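Local coordinates for D-glucosaminate-6-phosphate ammonia lyase (Salmonella typhimurium, PDB 7LCE), which belongs to the L-seryl-tRNA selenium transferase family, pyridoxal-phosphate proteins of the aminotransferase fold type, at residues A[105-110]-A[130-135]. Residues are numbered along the deposited sequence; the frame is centred on the assembly and turned at random.
Sequences EVVMLR and RIVEVG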
ATOM      1  N   GLU A 105       0.650  22.507   1.695  1.00 54.95           N
ATOM      2  CA  GLU A 105      -0.444  22.946   0.842  1.00 48.29           C
ATOM      3  C   GLU A 105      -0.525  24.466   0.831  1.00 62.64           C
ATOM      4  O   GLU A 105      -0.537  25.104   1.890  1.00 65.27           O
ATOM      5  CB  GLU A 105      -1.765  22.339   1.312  1.00 56.01           C
ATOM      6  CG  GLU A 105      -1.862  20.841   1.074  1.00 53.75           C
ATOM      7  CD  GLU A 105      -3.174  20.253   1.552  1.00 75.31           C
ATOM      8  OE1 GLU A 105      -4.033  21.019   2.041  1.00 81.45           O
ATOM      9  OE2 GLU A 105      -3.341  19.019   1.442  1.00 78.61           O
ATOM     10  N   VAL A 106      -0.573  25.043  -0.368  1.00 54.87           N
ATOM     11  CA  VAL A 106      -0.738  26.480  -0.563  1.00 52.08           C
ATOM     12  C   VAL A 106      -2.150  26.716  -1.078  1.00 60.97           C
ATOM     13  O   VAL A 106      -2.521  26.214  -2.147  1.00 58.53           O
ATOM     14  CB  VAL A 106       0.304  27.050  -1.537  1.00 39.79           C
ATOM     15  CG1 VAL A 106      -0.014  28.499  -1.854  1.00 34.02           C
ATOM     16  CG2 VAL A 106       1.699  26.928  -0.951  1.00 37.52           C
ATOM     17  N   VAL A 107      -2.937  27.472  -0.321  1.00 60.68           N
ATOM     18  CA  VAL A 107      -4.345  27.694  -0.621  1.00 53.35           C
ATOM     19  C   VAL A 107      -4.486  29.007  -1.378  1.00 62.40           C
ATOM     20  O   VAL A 107      -4.066  30.063  -0.890  1.00 59.81           O
ATOM     21  CB  VAL A 107      -5.191  27.701   0.660  1.00 54.62           C
ATOM     22  CG1 VAL A 107      -6.595  28.171   0.355  1.00 53.08           C
ATOM     23  CG2 VAL A 107      -5.209  26.313   1.282  1.00 59.91           C
ATOM     24  N   MET A 108      -5.093  28.947  -2.561  1.00 51.25           N
ATOM     25  CA  MET A 108      -5.293  30.132  -3.380  1.00 44.10           C
ATOM     26  C   MET A 108      -6.601  30.000  -4.143  1.00 54.67           C
ATOM     27  O   MET A 108      -7.169  28.909  -4.257  1.00 62.27           O
ATOM     28  CB  MET A 108      -4.126  30.349  -4.346  1.00 45.46           C
ATOM     29  CG  MET A 108      -3.962  29.240  -5.359  1.00 52.30           C
ATOM     30  SD  MET A 108      -2.577  29.533  -6.471  1.00 62.37           S
ATOM     31  CE  MET A 108      -3.131  30.989  -7.354  1.00 54.53           C
ATOM     32  N   LEU A 109      -7.078  31.130  -4.658  1.00 53.05           N
ATOM     33  CA  LEU A 109      -8.291  31.132  -5.464  1.00 61.07           C
ATOM     34  C   LEU A 109      -8.030  30.493  -6.822  1.00 56.55           C
ATOM     35  O   LEU A 109      -6.984  30.712  -7.437  1.00 65.20           O
ATOM     36  CB  LEU A 109      -8.795  32.560  -5.664  1.00 65.55           C
ATOM     37  CG  LEU A 109      -9.216  33.366  -4.438  1.00 61.13           C
ATOM     38  CD1 LEU A 109      -9.689  34.744  -4.868  1.00 56.74           C
ATOM     39  CD2 LEU A 109     -10.303  32.640  -3.663  1.00 62.63           C
ATOM     40  N   ARG A 110      -8.996  29.697  -7.291  1.00 61.51           N
ATOM     41  CA  ARG A 110      -8.896  29.149  -8.641  1.00 59.37           C
ATOM     42  C   ARG A 110      -8.852  30.265  -9.677  1.00 59.37           C
ATOM     43  O   ARG A 110      -8.142  30.163 -10.684  1.00 61.79           O
ATOM     44  CB  ARG A 110     -10.063  28.201  -8.917  1.00 54.29           C
ATOM     45  CG  ARG A 110     -10.167  27.758 -10.370  1.00 64.57           C
ATOM     46  CD  ARG A 110     -11.187  26.648 -10.557  1.00 60.60           C
ATOM     47  NE  ARG A 110     -10.622  25.339 -10.252  1.00 62.38           N
ATOM     48  CZ  ARG A 110     -10.826  24.684  -9.117  1.00 61.69           C
ATOM     49  NH1 ARG A 110     -11.593  25.177  -8.161  1.00 73.10           N
ATOM     50  NH2 ARG A 110     -10.245  23.501  -8.940  1.00 65.31           N
ATOM     51  N   ARG A 130       2.090  22.436  -2.614  1.00 58.37           N
ATOM     52  CA  ARG A 130       1.043  21.766  -3.372  1.00 48.11           C
ATOM     53  C   ARG A 130      -0.187  22.664  -3.379  1.00 53.74           C
ATOM     54  O   ARG A 130      -0.652  23.091  -2.317  1.00 65.72           O
ATOM     55  CB  ARG A 130       0.726  20.396  -2.767  1.00 55.29           C
ATOM     56  CG  ARG A 130       1.926  19.460  -2.770  1.00 70.41           C
ATOM     57  CD  ARG A 130       1.612  18.119  -2.135  1.00 89.14           C
ATOM     58  NE  ARG A 130       0.525  17.434  -2.821  1.00 90.94           N
ATOM     59  CZ  ARG A 130       0.700  16.622  -3.854  1.00109.48           C
ATOM     60  NH1 ARG A 130       1.905  16.378  -4.344  1.00 96.49           N
ATOM     61  NH2 ARG A 130      -0.359  16.041  -4.410  1.00119.36           N
ATOM     62  N   ILE A 131      -0.702  22.958  -4.568  1.00 52.37           N
ATOM     63  CA  ILE A 131      -1.751  23.964  -4.719  1.00 48.74           C
ATOM     64  C   ILE A 131      -3.098  23.384  -4.310  1.00 49.46           C
ATOM     65  O   ILE A 131      -3.456  22.267  -4.702  1.00 72.62           O
ATOM     66  CB  ILE A 131      -1.791  24.493  -6.160  1.00 51.65           C
ATOM     67  CG1 ILE A 131      -0.533  25.309  -6.449  1.00 57.98           C
ATOM     68  CG2 ILE A 131      -3.045  25.329  -6.390  1.00 58.00           C
ATOM     69  CD1 ILE A 131      -0.697  26.290  -7.578  1.00 92.77           C
ATOM     70  N   VAL A 132      -3.849  24.148  -3.519  1.00 49.76           N
ATOM     71  CA  VAL A 132      -5.243  23.857  -3.200  1.00 44.98           C
ATOM     72  C   VAL A 132      -6.073  25.020  -3.724  1.00 58.51           C
ATOM     73  O   VAL A 132      -5.961  26.147  -3.220  1.00 57.74           O
ATOM     74  CB  VAL A 132      -5.461  23.662  -1.695  1.00 47.19           C
ATOM     75  CG1 VAL A 132      -6.948  23.621  -1.376  1.00 51.46           C
ATOM     76  CG2 VAL A 132      -4.772  22.395  -1.215  1.00 41.65           C
ATOM     77  N   GLU A 133      -6.919  24.752  -4.718  1.00 62.19           N
ATOM     78  CA  GLU A 133      -7.700  25.795  -5.369  1.00 53.17           C
ATOM     79  C   GLU A 133      -9.041  25.976  -4.673  1.00 57.75           C
ATOM     80  O   GLU A 133      -9.704  25.001  -4.307  1.00 66.61           O
ATOM     81  CB  GLU A 133      -7.922  25.466  -6.846  1.00 63.57           C
ATOM     82  CG  GLU A 133      -6.695  25.664  -7.717  1.00 57.40           C
ATOM     83  CD  GLU A 133      -6.897  25.144  -9.124  1.00 73.80           C
ATOM     84  OE1 GLU A 133      -7.251  23.955  -9.274  1.00 84.15           O
ATOM     85  OE2 GLU A 133      -6.703  25.925 -10.081  1.00 80.28           O
ATOM     86  N   VAL A 134      -9.440  27.234  -4.503  1.00 56.70           N
ATOM     87  CA  VAL A 134     -10.645  27.599  -3.768  1.00 56.26           C
ATOM     88  C   VAL A 134     -11.652  28.199  -4.739  1.00 71.69           C
ATOM     89  O   VAL A 134     -11.290  29.019  -5.593  1.00 66.54           O
ATOM     90  CB  VAL A 134     -10.324  28.581  -2.629  1.00 60.13           C
ATOM     91  CG1 VAL A 134     -11.603  29.152  -2.036  1.00 70.76           C
ATOM     92  CG2 VAL A 134      -9.514  27.884  -1.563  1.00 65.45           C
ATOM     93  N   GLY A 135     -12.906  27.765  -4.628  1.00 71.22           N
ATOM     94  CA  GLY A 135     -13.973  28.344  -5.413  1.00 75.32           C
ATOM     95  C   GLY A 135     -13.909  27.934  -6.873  1.00 67.70           C
ATOM     96  O   GLY A 135     -13.132  27.073  -7.287  1.00 80.35           O
TER
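The carboxylate of Glu133 is gripped by two copies of Arg110: OE1 takes a salt bridge from NH2 of Arg110 in its own chain, 3.0 Å away, while OE2 forms a salt bridge with NE of Arg110 of the second subunit and also accepts a hydrogen bond from ND2 of Asn113 in its own chain. The cluster sits where a beta-alpha-beta unit ends: parallel strands 105-109 and 130-134, joined through helix 120-126, form one margin of the large mixed sheet, strand 130-134 being outermost within the chain. The setting illustrates how an edge strand can supply polar groups to a subunit interface. Glu133 CB lies over one face of the Arg110 guanidinium, toward its rim, and the guanidinium plane is turned 52° from that of the carboxylate. The arginine chain bends at chi3 (-83°), which sets NE. NH1 donates to Gly135 O, which lies in the guanidinium plane.

Between the strands the backbone ladder is parallel. Val106 N donates to Arg130 O and Val132 N to Val106 O, each at 2.8 Å; Met108 N then binds Val132 O, Val134 N binds Met108 O, and Arg110 N closes the series on Val134 O.

Val106, Met108 and Ile131 turn to the face where helix 120-126 packs, through Ile124. There Met108 CG, between the backbone N and carbonyl carbon (chi1 63°), approaches Ile131 CG2, and Met108 SD lies 3.9 Å from Ile131 CD1. On the other face Val107 lies beside Val132, both pointing the same way, with CG2 4.0 Å from Val132 CB. Val107 also rests on Leu145 of helix 142-147, and its other methyl, CG1, meets Val134 CG2 at 3.5 Å.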